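Local coordinates for protein aminopeptidase (Trypanosoma brucei brucei, PDB 4EFD) that probably removes amino acids one at a time from the N-termini of peptides, as a metal-dependent M17 (leucyl) aminopeptidase that assembles from six subunits, at residues N139-V144 against V182-V187; H414-Y419 against E438-V443. All coordinates share one frame; numbering follows the deposited sequence.

Contact 1 (N139-V144 against V182-V187); sequences NTTVDV and VSRLQV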
ATOM      1  N   ASN A 139      49.012  -9.104   7.772  1.00 52.14           N
ATOM      2  CA  ASN A 139      49.636  -9.311   9.084  1.00 52.05           C
ATOM      3  C   ASN A 139      50.369  -8.087   9.649  1.00 52.05           C
ATOM      4  O   ASN A 139      50.915  -8.146  10.752  1.00 52.04           O
ATOM      5  CB  ASN A 139      50.598 -10.505   9.035  1.00 52.03           C
ATOM      6  CG  ASN A 139      51.817 -10.245   8.166  1.00 51.87           C
ATOM      7  OD1 ASN A 139      51.697  -9.791   7.029  1.00 51.58           O
ATOM      8  ND2 ASN A 139      52.998 -10.539   8.698  1.00 51.82           N
ATOM      9  N   THR A 140      50.372  -6.984   8.904  1.00 52.03           N
ATOM     10  CA  THR A 140      51.110  -5.786   9.301  1.00 52.03           C
ATOM     11  C   THR A 140      50.327  -4.898  10.265  1.00 52.01           C
ATOM     12  O   THR A 140      49.099  -4.965  10.332  1.00 52.14           O
ATOM     13  CB  THR A 140      51.484  -4.935   8.077  1.00 52.03           C
ATOM     14  OG1 THR A 140      50.302  -4.601   7.340  1.00 52.22           O
ATOM     15  CG2 THR A 140      52.449  -5.684   7.178  1.00 52.04           C
ATOM     16  N   THR A 141      51.060  -4.066  11.004  1.00 51.91           N
ATOM     17  CA  THR A 141      50.472  -3.064  11.886  1.00 51.75           C
ATOM     18  C   THR A 141      50.545  -1.692  11.223  1.00 51.67           C
ATOM     19  O   THR A 141      51.626  -1.238  10.849  1.00 51.65           O
ATOM     20  CB  THR A 141      51.204  -3.001  13.237  1.00 51.77           C
ATOM     21  OG1 THR A 141      51.151  -4.280  13.875  1.00 51.59           O
ATOM     22  CG2 THR A 141      50.564  -1.959  14.149  1.00 51.95           C
ATOM     23  N   VAL A 142      49.391  -1.045  11.081  1.00 51.53           N
ATOM     24  CA  VAL A 142      49.312   0.291  10.502  1.00 51.41           C
ATOM     25  C   VAL A 142      49.404   1.337  11.609  1.00 51.31           C
ATOM     26  O   VAL A 142      48.601   1.328  12.544  1.00 51.34           O
ATOM     27  CB  VAL A 142      47.990   0.497   9.737  1.00 51.40           C
ATOM     28  CG1 VAL A 142      47.907   1.912   9.180  1.00 51.38           C
ATOM     29  CG2 VAL A 142      47.856  -0.526   8.620  1.00 51.44           C
ATOM     30  N   ASP A 143      50.386   2.227  11.501  1.00 51.12           N
ATOM     31  CA  ASP A 143      50.526   3.335  12.439  1.00 50.98           C
ATOM     32  C   ASP A 143      49.550   4.445  12.064  1.00 50.85           C
ATOM     33  O   ASP A 143      49.636   5.009  10.971  1.00 50.76           O
ATOM     34  CB  ASP A 143      51.959   3.876  12.436  1.00 50.99           C
ATOM     35  CG  ASP A 143      52.953   2.903  13.039  1.00 50.96           C
ATOM     36  OD1 ASP A 143      52.720   2.438  14.173  1.00 50.80           O
ATOM     37  OD2 ASP A 143      53.975   2.611  12.384  1.00 51.22           O
ATOM     38  N   VAL A 144      48.620   4.742  12.969  1.00 50.73           N
ATOM     39  CA  VAL A 144      47.662   5.825  12.773  1.00 50.71           C
ATOM     40  C   VAL A 144      48.042   6.995  13.676  1.00 50.69           C
ATOM     41  O   VAL A 144      47.984   6.886  14.903  1.00 50.57           O
ATOM     42  CB  VAL A 144      46.218   5.372  13.084  1.00 50.69           C
ATOM     43  CG1 VAL A 144      45.233   6.506  12.828  1.00 50.59           C
ATOM     44  CG2 VAL A 144      45.855   4.152  12.250  1.00 50.61           C
ATOM     45  N   VAL A 182      41.286  -7.902   9.041  1.00 45.94           N
ATOM     46  CA  VAL A 182      41.431  -6.832  10.024  1.00 46.24           C
ATOM     47  C   VAL A 182      42.909  -6.536  10.262  1.00 46.59           C
ATOM     48  O   VAL A 182      43.641  -7.372  10.796  1.00 46.55           O
ATOM     49  CB  VAL A 182      40.766  -7.203  11.370  1.00 46.26           C
ATOM     50  CG1 VAL A 182      40.974  -6.097  12.393  1.00 46.24           C
ATOM     51  CG2 VAL A 182      39.279  -7.483  11.174  1.00 46.13           C
ATOM     52  N   SER A 183      43.341  -5.344   9.855  1.00 46.99           N
ATOM     53  CA  SER A 183      44.720  -4.911  10.053  1.00 47.32           C
ATOM     54  C   SER A 183      44.939  -4.453  11.491  1.00 47.63           C
ATOM     55  O   SER A 183      44.030  -3.917  12.125  1.00 47.58           O
ATOM     56  CB  SER A 183      45.060  -3.766   9.100  1.00 47.28           C
ATOM     57  OG  SER A 183      44.852  -4.146   7.752  1.00 47.62           O
ATOM     58  N   ARG A 184      46.148  -4.678  12.001  1.00 48.04           N
ATOM     59  CA  ARG A 184      46.552  -4.135  13.297  1.00 48.34           C
ATOM     60  C   ARG A 184      46.697  -2.620  13.196  1.00 48.43           C
ATOM     61  O   ARG A 184      47.171  -2.105  12.183  1.00 48.36           O
ATOM     62  CB  ARG A 184      47.868  -4.759  13.767  1.00 48.43           C
ATOM     63  CG  ARG A 184      47.690  -5.972  14.656  1.00 49.02           C
ATOM     64  CD  ARG A 184      48.965  -6.792  14.737  1.00 49.72           C
ATOM     65  NE  ARG A 184      49.091  -7.737  13.622  1.00 50.12           N
ATOM     66  CZ  ARG A 184      48.996  -9.066  13.717  1.00 50.68           C
ATOM     67  NH1 ARG A 184      48.785  -9.671  14.885  1.00 51.08           N
ATOM     68  NH2 ARG A 184      49.124  -9.809  12.625  1.00 50.96           N
ATOM     69  N   LEU A 185      46.277  -1.914  14.244  1.00 48.64           N
ATOM     70  CA  LEU A 185      46.334  -0.457  14.269  1.00 48.83           C
ATOM     71  C   LEU A 185      47.051   0.038  15.520  1.00 49.05           C
ATOM     72  O   LEU A 185      46.768  -0.426  16.626  1.00 48.99           O
ATOM     73  CB  LEU A 185      44.924   0.135  14.214  1.00 48.83           C
ATOM     74  CG  LEU A 185      44.064  -0.245  13.005  1.00 48.72           C
ATOM     75  CD1 LEU A 185      42.688   0.390  13.123  1.00 48.62           C
ATOM     76  CD2 LEU A 185      44.731   0.166  11.702  1.00 48.58           C
ATOM     77  N   GLN A 186      47.986   0.968  15.335  1.00 49.35           N
ATOM     78  CA  GLN A 186      48.643   1.639  16.454  1.00 49.62           C
ATOM     79  C   GLN A 186      48.282   3.117  16.432  1.00 49.86           C
ATOM     80  O   GLN A 186      48.724   3.860  15.553  1.00 49.90           O
ATOM     81  CB  GLN A 186      50.162   1.462  16.397  1.00 49.60           C
ATOM     82  CG  GLN A 186      50.893   2.069  17.598  1.00 49.56           C
ATOM     83  CD  GLN A 186      52.347   1.634  17.704  1.00 49.34           C
ATOM     84  OE1 GLN A 186      52.869   1.453  18.804  1.00 49.25           O
ATOM     85  NE2 GLN A 186      53.006   1.465  16.563  1.00 48.84           N
ATOM     86  N   VAL A 187      47.464   3.534  17.395  1.00 50.16           N
ATOM     87  CA  VAL A 187      47.069   4.931  17.515  1.00 50.47           C
ATOM     88  C   VAL A 187      48.166   5.708  18.241  1.00 50.78           C
ATOM     89  O   VAL A 187      48.529   5.374  19.374  1.00 50.72           O
ATOM     90  CB  VAL A 187      45.734   5.079  18.270  1.00 50.50           C
ATOM     91  CG1 VAL A 187      45.424   6.548  18.543  1.00 50.43           C
ATOM     92  CG2 VAL A 187      44.608   4.429  17.479  1.00 50.41           C
TER

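Contact 2 (H414-Y419 against E438-V443); sequences HHAGLY and ETCFPV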
ATOM      1  N   HIS A 414      22.767   9.561  13.866  1.00 40.74           N
ATOM      2  CA  HIS A 414      23.957   9.672  14.720  1.00 40.86           C
ATOM      3  C   HIS A 414      23.664   9.922  16.202  1.00 40.80           C
ATOM      4  O   HIS A 414      24.560   9.780  17.035  1.00 40.83           O
ATOM      5  CB  HIS A 414      24.869  10.780  14.195  1.00 40.97           C
ATOM      6  CG  HIS A 414      25.410  10.515  12.827  1.00 41.42           C
ATOM      7  ND1 HIS A 414      24.726  10.853  11.678  1.00 42.09           N
ATOM      8  CD2 HIS A 414      26.569   9.947  12.421  1.00 41.98           C
ATOM      9  CE1 HIS A 414      25.442  10.504  10.624  1.00 42.36           C
ATOM     10  NE2 HIS A 414      26.565   9.951  11.047  1.00 42.36           N
ATOM     11  N   HIS A 415      22.427  10.290  16.532  1.00 40.71           N
ATOM     12  CA  HIS A 415      22.063  10.625  17.909  1.00 40.59           C
ATOM     13  C   HIS A 415      21.009   9.682  18.474  1.00 40.60           C
ATOM     14  O   HIS A 415      19.909   9.578  17.932  1.00 40.68           O
ATOM     15  CB  HIS A 415      21.542  12.057  17.976  1.00 40.57           C
ATOM     16  CG  HIS A 415      22.583  13.090  17.686  1.00 40.38           C
ATOM     17  ND1 HIS A 415      22.951  13.436  16.405  1.00 40.24           N
ATOM     18  CD2 HIS A 415      23.333  13.855  18.513  1.00 40.36           C
ATOM     19  CE1 HIS A 415      23.884  14.371  16.456  1.00 40.40           C
ATOM     20  NE2 HIS A 415      24.135  14.641  17.724  1.00 40.13           N
ATOM     21  N   ALA A 416      21.347   9.007  19.568  1.00 40.60           N
ATOM     22  CA  ALA A 416      20.394   8.163  20.282  1.00 40.63           C
ATOM     23  C   ALA A 416      19.413   9.039  21.058  1.00 40.72           C
ATOM     24  O   ALA A 416      19.805  10.043  21.655  1.00 40.71           O
ATOM     25  CB  ALA A 416      21.124   7.223  21.228  1.00 40.58           C
ATOM     26  N   GLY A 417      18.139   8.652  21.046  1.00 40.84           N
ATOM     27  CA  GLY A 417      17.092   9.403  21.734  1.00 40.87           C
ATOM     28  C   GLY A 417      17.104   9.145  23.228  1.00 40.91           C
ATOM     29  O   GLY A 417      17.128   7.993  23.656  1.00 40.97           O
ATOM     30  N   LEU A 418      17.086  10.217  24.018  1.00 41.00           N
ATOM     31  CA  LEU A 418      17.093  10.118  25.477  1.00 41.10           C
ATOM     32  C   LEU A 418      15.745  10.520  26.066  1.00 41.18           C
ATOM     33  O   LEU A 418      15.291  11.647  25.875  1.00 41.12           O
ATOM     34  CB  LEU A 418      18.186  11.016  26.069  1.00 41.15           C
ATOM     35  CG  LEU A 418      19.630  10.540  25.925  1.00 41.21           C
ATOM     36  CD1 LEU A 418      20.589  11.659  26.299  1.00 41.32           C
ATOM     37  CD2 LEU A 418      19.880   9.306  26.780  1.00 41.45           C
ATOM     38  N   TYR A 419      15.117   9.588  26.779  1.00 41.31           N
ATOM     39  CA  TYR A 419      13.876   9.843  27.503  1.00 41.46           C
ATOM     40  C   TYR A 419      14.149   9.626  28.987  1.00 41.81           C
ATOM     41  O   TYR A 419      14.278   8.488  29.440  1.00 41.73           O
ATOM     42  CB  TYR A 419      12.771   8.906  27.010  1.00 41.37           C
ATOM     43  CG  TYR A 419      11.473   8.998  27.786  1.00 40.86           C
ATOM     44  CD1 TYR A 419      11.190   8.107  28.816  1.00 40.39           C
ATOM     45  CD2 TYR A 419      10.528   9.971  27.481  1.00 40.43           C
ATOM     46  CE1 TYR A 419      10.002   8.187  29.527  1.00 40.34           C
ATOM     47  CE2 TYR A 419       9.337  10.058  28.185  1.00 40.14           C
ATOM     48  CZ  TYR A 419       9.078   9.165  29.206  1.00 40.22           C
ATOM     49  OH  TYR A 419       7.896   9.250  29.907  1.00 39.90           O
ATOM     50  N   GLU A 438      29.896   9.078  21.008  1.00 43.39           N
ATOM     51  CA  GLU A 438      28.653   8.337  20.803  1.00 43.11           C
ATOM     52  C   GLU A 438      27.484   9.203  21.281  1.00 42.73           C
ATOM     53  O   GLU A 438      26.964   9.037  22.385  1.00 42.63           O
ATOM     54  CB  GLU A 438      28.730   6.986  21.524  1.00 43.12           C
ATOM     55  CG  GLU A 438      29.871   6.119  20.980  1.00 43.24           C
ATOM     56  CD  GLU A 438      30.001   4.765  21.648  1.00 43.47           C
ATOM     57  OE1 GLU A 438      29.230   4.466  22.585  1.00 43.50           O
ATOM     58  OE2 GLU A 438      30.891   3.993  21.225  1.00 43.74           O
ATOM     59  N   THR A 439      27.087  10.129  20.414  1.00 42.34           N
ATOM     60  CA  THR A 439      26.232  11.254  20.786  1.00 42.05           C
ATOM     61  C   THR A 439      24.772  10.884  21.044  1.00 41.84           C
ATOM     62  O   THR A 439      24.277   9.859  20.574  1.00 41.86           O
ATOM     63  CB  THR A 439      26.272  12.338  19.693  1.00 42.01           C
ATOM     64  OG1 THR A 439      26.037  11.735  18.416  1.00 41.80           O
ATOM     65  CG2 THR A 439      27.625  13.032  19.672  1.00 42.00           C
ATOM     66  N   CYS A 440      24.095  11.746  21.799  1.00 41.52           N
ATOM     67  CA  CYS A 440      22.680  11.587  22.118  1.00 41.26           C
ATOM     68  C   CYS A 440      21.945  12.916  21.979  1.00 40.97           C
ATOM     69  O   CYS A 440      22.566  13.972  21.861  1.00 40.94           O
ATOM     70  CB  CYS A 440      22.514  11.070  23.543  1.00 41.20           C
ATOM     71  SG  CYS A 440      23.124   9.401  23.814  1.00 41.48           S
ATOM     72  N   PHE A 441      20.617  12.848  21.984  1.00 40.67           N
ATOM     73  CA  PHE A 441      19.774  14.042  22.001  1.00 40.44           C
ATOM     74  C   PHE A 441      18.468  13.736  22.736  1.00 40.24           C
ATOM     75  O   PHE A 441      17.904  12.654  22.564  1.00 40.09           O
ATOM     76  CB  PHE A 441      19.490  14.532  20.581  1.00 40.43           C
ATOM     77  CG  PHE A 441      18.865  15.895  20.533  1.00 40.48           C
ATOM     78  CD1 PHE A 441      19.656  17.036  20.583  1.00 40.58           C
ATOM     79  CD2 PHE A 441      17.486  16.042  20.467  1.00 40.56           C
ATOM     80  CE1 PHE A 441      19.083  18.300  20.557  1.00 40.74           C
ATOM     81  CE2 PHE A 441      16.905  17.301  20.437  1.00 40.65           C
ATOM     82  CZ  PHE A 441      17.705  18.433  20.483  1.00 40.70           C
ATOM     83  N   PRO A 442      17.984  14.684  23.562  1.00 40.06           N
ATOM     84  CA  PRO A 442      16.811  14.392  24.377  1.00 39.98           C
ATOM     85  C   PRO A 442      15.504  14.338  23.595  1.00 39.83           C
ATOM     86  O   PRO A 442      15.300  15.100  22.647  1.00 39.75           O
ATOM     87  CB  PRO A 442      16.786  15.544  25.383  1.00 39.99           C
ATOM     88  CG  PRO A 442      17.462  16.654  24.696  1.00 40.06           C
ATOM     89  CD  PRO A 442      18.525  16.024  23.856  1.00 40.09           C
ATOM     90  N   VAL A 443      14.641  13.417  24.010  1.00 39.64           N
ATOM     91  CA  VAL A 443      13.294  13.290  23.483  1.00 39.55           C
ATOM     92  C   VAL A 443      12.318  13.774  24.559  1.00 39.41           C
ATOM     93  O   VAL A 443      12.604  13.674  25.753  1.00 39.28           O
ATOM     94  CB  VAL A 443      13.011  11.825  23.054  1.00 39.56           C
ATOM     95  CG1 VAL A 443      11.672  11.339  23.567  1.00 39.63           C
ATOM     96  CG2 VAL A 443      13.110  11.689  21.539  1.00 39.58           C
TER

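Contact 1 (N139-V144 against V182-V187)
Gln186 turns its CG anti to the backbone N (chi1 -176°) and runs on extended, while Asp143 keeps its CG beside the backbone N (chi1 -69°), and the two side chains end up alongside each other, pointing the same way off the sheet. Gln186 NE2 then donates to Asp143 OD1 at 2.6 Å, approaching almost in line with the C-O bond, with carboxylate and amide planes 28° apart. Both ends have second partners: Asp143 OD2 accepts from the backbone N of Ser44, and Gln186 NE2 also reaches Gln39 OE1, so the pair is tied into the chain leading up to strand 47-53.

On the same face, toward the strand starts, Thr141 and Arg184 run roughly perpendicular to each other, with Thr141 OG1 resting 3.3 Å from Arg184 CB. The arginine chain bends at chi3, and its NH2 bonds Asn139 O at 3.1 Å from above the carbonyl plane; NE adds a weak bond to the same oxygen, so the carbonyl takes one bent bond and a weaker second one from the same guanidinium.

Beneath these polar groups the backbones run parallel. Val142 N donates to Arg184 O at 2.7 Å, Gln186 N returns a bond to Val142 O at 2.9 Å, and Val144 N takes Gln186 O at 2.7 Å. The other face is aliphatic: Leu185 CD2 packs 3.8 Å from Val142 CB and also touches Val144 CG2, while Val158 of helix 151-160 covers Leu185 and Val187. Strands 141-146 and 184-189, joined through that helix, form a parallel beta-alpha-beta unit in the central sheet of the macro-like N-terminal domain of M17 aminopeptidases.

Contact 2 (H414-Y419 against E438-V443)
At one edge, within this chain, of the catalytic domain's mixed sheet, strand 440-442 pairs in parallel with strand 416-420, the two joined through helix 423-436. His415 and Thr439 pack together at the entry to the pair. Thr439 OG1 lies over one face of the His415 imidazole, 3.4 Å off the ring plane and nearer its rim than its centre, and donates to His414 O at 2.8 Å from well above that carbonyl's plane. The threonine manages this by holding OG1 between its backbone N and carbonyl carbon (chi1 50°). The imidazole's edge faces Cys440 O, 3.4 Å from CD2, and its NE2 is bonded to Asn115 O, which should fix the ring's rotation.

The ladder starts here, with Ala416 N donating to Thr439 O (3.2 Å), and continues with Phe441 N to Ala416 O (2.9 Å), Leu418 N to Phe441 O and Val443 N to Leu418 O (2.7 Å). On one face Leu418 CD1 sits against Cys440 CB at 3.4 Å and Ala416 CB meets the cysteine sulfur; Met429 and Leu430 of helix 423-436 also pack on Leu418. Phe441, on the opposite face, touches Val443 of a second subunit, and the His414 ring, ahead of the strand, stacks on Tyr449 of that subunit. The parallel beta-alpha-beta crossover thus forms the end, within the chain, of the alpha/beta sheet found in cytosol aminopeptidases, beside a subunit interface.

Both contacts are parallel strand pairs bridged by a helix, but they belong to different domains, with centres 32 Å apart and no touch between them. Contact 1 lies inside its sheet, flanked by further strands, yet sits 22 Å from the centre of the chain, and Asn139 and Arg184 at its start are exposed. One of its faces carries a buried carboxylate with an amide, and a guanidinium; the other is aliphatic. Contact 2 is more deeply buried, 13 Å from that centre, although its second strand is outermost within the chain. There a second subunit adds to the cover, and the side-chain chemistry shifts to an imidazole, a hydroxyl, a sulfur and apolar groups.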